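Local structure of 4-dehydrase (2PO3) at residues V210-D214 and A215-A219; L82-A86 and A87-G91. The protein probably acts as a pyridoxal phosphate-dependent aminotransferase on a TDP-linked sugar in the biosynthesis of desosamine. All blocks are in the same frame, centred on the assembly; numbering follows the deposited sequence.

Contact 1. Residues V210-D214 and A215-A219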
loop_
_atom_site.group_PDB
_atom_site.type_symbol
_atom_site.label_atom_id
_atom_site.label_comp_id
_atom_site.label_asym_id
_atom_site.label_seq_id
_atom_site.Cartn_x
_atom_site.Cartn_y
_atom_site.Cartn_z
ATOM N N VAL A 210 8.285 -9.736 1.531
ATOM C CA VAL A 210 9.717 -9.602 1.674
ATOM C C VAL A 210 10.107 -10.861 2.416
ATOM O O VAL A 210 9.581 -11.102 3.510
ATOM C CB VAL A 210 10.083 -8.371 2.483
ATOM C CG1 VAL A 210 11.594 -8.150 2.456
ATOM C CG2 VAL A 210 9.373 -7.169 1.876
ATOM N N VAL A 211 10.974 -11.656 1.793
ATOM C CA VAL A 211 11.425 -12.904 2.386
ATOM C C VAL A 211 12.920 -12.897 2.712
ATOM O O VAL A 211 13.752 -12.392 1.960
ATOM C CB VAL A 211 11.064 -14.144 1.570
ATOM C CG1 VAL A 211 9.558 -14.290 1.422
ATOM C CG2 VAL A 211 11.786 -14.118 0.218
ATOM N N THR A 212 13.251 -13.488 3.852
ATOM C CA THR A 212 14.626 -13.548 4.290
ATOM C C THR A 212 14.851 -14.594 5.358
ATOM O O THR A 212 13.917 -14.994 6.076
ATOM C CB THR A 212 15.045 -12.177 4.858
ATOM O OG1 THR A 212 16.441 -12.181 5.124
ATOM C CG2 THR A 212 14.248 -11.859 6.132
ATOM N N ASP A 213 16.112 -15.011 5.493
ATOM C CA ASP A 213 16.450 -15.988 6.508
ATOM C C ASP A 213 16.874 -15.266 7.797
ATOM O O ASP A 213 16.903 -15.837 8.894
ATOM C CB ASP A 213 17.504 -16.989 5.989
ATOM C CG ASP A 213 16.956 -18.354 5.671
ATOM O OD1 ASP A 213 15.879 -18.788 6.089
ATOM O OD2 ASP A 213 17.782 -19.035 4.916
ATOM N N ASP A 214 17.170 -13.968 7.628
ATOM C CA ASP A 214 17.599 -13.048 8.676
ATOM C C ASP A 214 16.460 -12.556 9.559
ATOM O O ASP A 214 15.733 -11.628 9.212
ATOM C CB ASP A 214 18.256 -11.839 8.013
ATOM C CG ASP A 214 18.950 -10.991 9.017
ATOM O OD1 ASP A 214 18.711 -11.028 10.200
ATOM O OD2 ASP A 214 19.802 -10.179 8.476
ATOM N N ALA A 215 16.321 -13.181 10.724
ATOM C CA ALA A 215 15.260 -12.860 11.673
ATOM C C ALA A 215 15.254 -11.435 12.184
ATOM O O ALA A 215 14.219 -10.831 12.437
ATOM C CB ALA A 215 15.330 -13.817 12.844
ATOM N N ASP A 216 16.434 -10.891 12.372
ATOM C CA ASP A 216 16.446 -9.572 12.877
ATOM C C ASP A 216 15.902 -8.663 11.840
ATOM O O ASP A 216 15.052 -7.852 12.141
ATOM C CB ASP A 216 17.833 -9.150 13.377
ATOM C CG ASP A 216 18.192 -9.856 14.656
ATOM O OD1 ASP A 216 17.357 -10.273 15.435
ATOM O OD2 ASP A 216 19.482 -9.998 14.837
ATOM N N LEU A 217 16.414 -8.835 10.636
ATOM C CA LEU A 217 15.992 -8.029 9.508
ATOM C C LEU A 217 14.499 -8.127 9.329
ATOM O O LEU A 217 13.816 -7.127 9.085
ATOM C CB LEU A 217 16.683 -8.526 8.232
ATOM C CG LEU A 217 16.260 -7.719 7.028
ATOM C CD1 LEU A 217 16.720 -6.259 7.155
ATOM C CD2 LEU A 217 16.838 -8.383 5.788
ATOM N N ALA A 218 14.022 -9.358 9.459
ATOM C CA ALA A 218 12.604 -9.651 9.338
ATOM C C ALA A 218 11.743 -8.898 10.380
ATOM O O ALA A 218 10.642 -8.415 10.088
ATOM C CB ALA A 218 12.361 -11.157 9.364
ATOM N N ALA A 219 12.254 -8.788 11.603
ATOM C CA ALA A 219 11.540 -8.124 12.665
ATOM C C ALA A 219 11.439 -6.657 12.386
ATOM O O ALA A 219 10.398 -6.056 12.661
ATOM C CB ALA A 219 12.323 -8.264 13.938
#
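Asp214 and Leu217 meet where strand 208-212 turns into helix 215-225, their side chains crossing at about a right angle. With CG anti to the backbone N (chi1 -169°), the aspartate carries its carboxylate to the N-H groups of the first turn. Its CB sits 3.7 Å from Leu217 CB, and its CG comes within 3.4 Å of that same carbon. Beyond CG the carboxylate divides the work: OD2 lies against Leu217 CB, while OD1 takes two weak hydrogen bonds, from Asp216 N at 3.1 Å and from Leu217 N at 3.2 Å. The second is almost straight (178°), the first strongly bent (126°). Asp214 is thus the N-cap, and aspartate suits the position because its short acid can accept from first-turn N-H groups that have no helical carbonyl before them. Its negative charge probably gains from the helix end as well. The Asp214 O atom opens the regular helical pattern, accepting from Ala218 N at 2.9 Å. Just upstream, Thr212 forms an ST turn: its OG1 accepts from Asp214 N at 3.2 Å and also bonds to Asp190 O. The methyl branch, CG2, lies 3.8 Å from Ala218 CB, where an alanine is small enough to sit beside the buried strand end. A valine at Thr212 would lack the hydroxyl, and both Asp214 N and Asp190 O would probably be left without that mate, the turn into the cap less firmly held. Asp213 faces elsewhere, its OD1 accepting from Arg68 N.

Contact 2. Residues L82-A86 and A87-G91; sequences LLAHA and AGLTG
Leu89 folds back over Ala84 just after helix 76-87 gives out, and here the packing is close. With CG beside its own backbone N (chi1 -62°), the leucine brings that carbon to 3.6 Å from Ala84 O and swings CD1 alongside the alanine, 3.9 Å from Ala84 CB. A methyl is all that Ala84 offers, and it suits a buried spot that also touches Ile110. Beside this apolar contact, Leu89 N donates to Ala84 O over 3.3 Å, nearly straight at the hydrogen (171°) although the donor stands above the carbonyl plane. Ala87 belongs to the tight side too: its N bonds to Leu83 O at 2.9 Å, and its CB rests 3.3 Å from the same oxygen. Tyr169 of strand 167-171 covers Leu83, Ala87 and Leu89 together, which favours apolar residues at all three. The solvent side is at Gly88, which is exposed, and its positive phi (68°) is one that glycine adopts without strain. Its N donates to His85 O at 3.1 Å from well above the carbonyl plane. His85 points its CB away from this bend, and its NE2 hydrogen-bonds to O of Trp109 of the second subunit, whose ring it meets edge-to-face. The bonds from Gly88 N and Leu89 N back into the last turn, with Gly88 itself left-handed, make this a Schellman motif, the classic C-terminal helix cap, accompanied by the apolar contact of Leu89 on Ala84 and here turning the chain toward strand 92-96.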
loop_
_atom_site.group_PDB
_atom_site.type_symbol
_atom_site.label_atom_id
_atom_site.label_comp_id
_atom_site.label_asym_id
_atom_site.label_seq_id
_atom_site.Cartn_x
_atom_site.Cartn_y
_atom_site.Cartn_z
ATOM N N LEU A 82 10.438 -1.088 2.329
ATOM C CA LEU A 82 10.683 -1.527 3.707
ATOM C C LEU A 82 12.056 -2.161 3.854
ATOM O O LEU A 82 12.740 -1.972 4.842
ATOM C CB LEU A 82 9.687 -2.550 4.310
ATOM C CG LEU A 82 8.214 -2.234 4.147
ATOM C CD1 LEU A 82 7.424 -3.534 4.247
ATOM C CD2 LEU A 82 7.745 -1.352 5.305
ATOM N N LEU A 83 12.424 -2.963 2.874
ATOM C CA LEU A 83 13.699 -3.653 2.916
ATOM C C LEU A 83 14.827 -2.659 3.009
ATOM O O LEU A 83 15.673 -2.733 3.890
ATOM C CB LEU A 83 13.788 -4.535 1.665
ATOM C CG LEU A 83 15.107 -5.270 1.583
ATOM C CD1 LEU A 83 15.419 -5.970 2.910
ATOM C CD2 LEU A 83 14.999 -6.296 0.478
ATOM N N ALA A 84 14.790 -1.707 2.081
ATOM C CA ALA A 84 15.780 -0.664 2.062
ATOM C C ALA A 84 15.858 -0.007 3.412
ATOM O O ALA A 84 16.931 -0.045 4.012
ATOM C CB ALA A 84 15.533 0.386 0.992
ATOM N N HIS A 85 14.743 0.584 3.883
ATOM C CA HIS A 85 14.709 1.266 5.180
ATOM C C HIS A 85 15.152 0.396 6.323
ATOM O O HIS A 85 15.947 0.853 7.131
ATOM C CB HIS A 85 13.395 1.977 5.539
ATOM C CG HIS A 85 13.243 3.334 4.916
ATOM N ND1 HIS A 85 14.298 4.228 4.801
ATOM C CD2 HIS A 85 12.123 3.927 4.387
ATOM C CE1 HIS A 85 13.785 5.325 4.226
ATOM N NE2 HIS A 85 12.472 5.182 3.955
ATOM N N ALA A 86 14.633 -0.833 6.390
ATOM C CA ALA A 86 14.995 -1.779 7.453
ATOM C C ALA A 86 16.504 -2.049 7.521
ATOM O O ALA A 86 17.081 -2.226 8.591
ATOM C CB ALA A 86 14.243 -3.110 7.296
ATOM N N ALA A 87 17.133 -2.087 6.346
ATOM C CA ALA A 87 18.552 -2.355 6.204
ATOM C C ALA A 87 19.459 -1.145 6.339
ATOM O O ALA A 87 20.686 -1.280 6.344
ATOM C CB ALA A 87 18.807 -3.071 4.892
ATOM N N GLY A 88 18.862 0.034 6.436
ATOM C CA GLY A 88 19.630 1.283 6.565
ATOM C C GLY A 88 20.427 1.687 5.326
ATOM O O GLY A 88 21.469 2.333 5.456
ATOM N N LEU A 89 19.922 1.303 4.147
ATOM C CA LEU A 89 20.578 1.591 2.898
ATOM C C LEU A 89 20.673 3.063 2.722
ATOM O O LEU A 89 19.774 3.758 3.109
ATOM C CB LEU A 89 19.807 1.049 1.677
ATOM C CG LEU A 89 19.691 -0.460 1.722
ATOM C CD1 LEU A 89 19.104 -0.996 0.412
ATOM C CD2 LEU A 89 21.061 -1.069 1.998
ATOM N N THR A 90 21.760 3.513 2.121
ATOM C CA THR A 90 21.953 4.916 1.870
ATOM C C THR A 90 22.584 5.110 0.506
ATOM O O THR A 90 23.233 4.242 -0.091
ATOM C CB THR A 90 22.898 5.545 2.925
ATOM O OG1 THR A 90 24.113 4.824 2.957
ATOM C CG2 THR A 90 22.241 5.533 4.300
ATOM N N GLY A 91 22.395 6.303 -0.007
ATOM C CA GLY A 91 22.999 6.644 -1.278
ATOM C C GLY A 91 22.579 5.889 -2.518
ATOM O O GLY A 91 21.424 5.950 -2.943
#

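From the N terminus the chain reaches contact 2 first, where it leaves helix 76-87 for strand 92-96. More than a hundred residues later contact 1 makes the reverse change, from strand 208-212 into helix 215-225. Each closes only a tight local turn, and they lie in series, neither nested nor crossed. In space their centres are about 13 Å apart and they touch: Leu217 CD1 packs 4.0 Å from Ala86 CB, while its CD2 approaches Leu83 CD1. Arg220 adds a hydrogen bond to Ala86 O. The start of one helix is thereby joined to the end of the other beside the mixed sheet, to which strands 92-96 and 208-212 both belong.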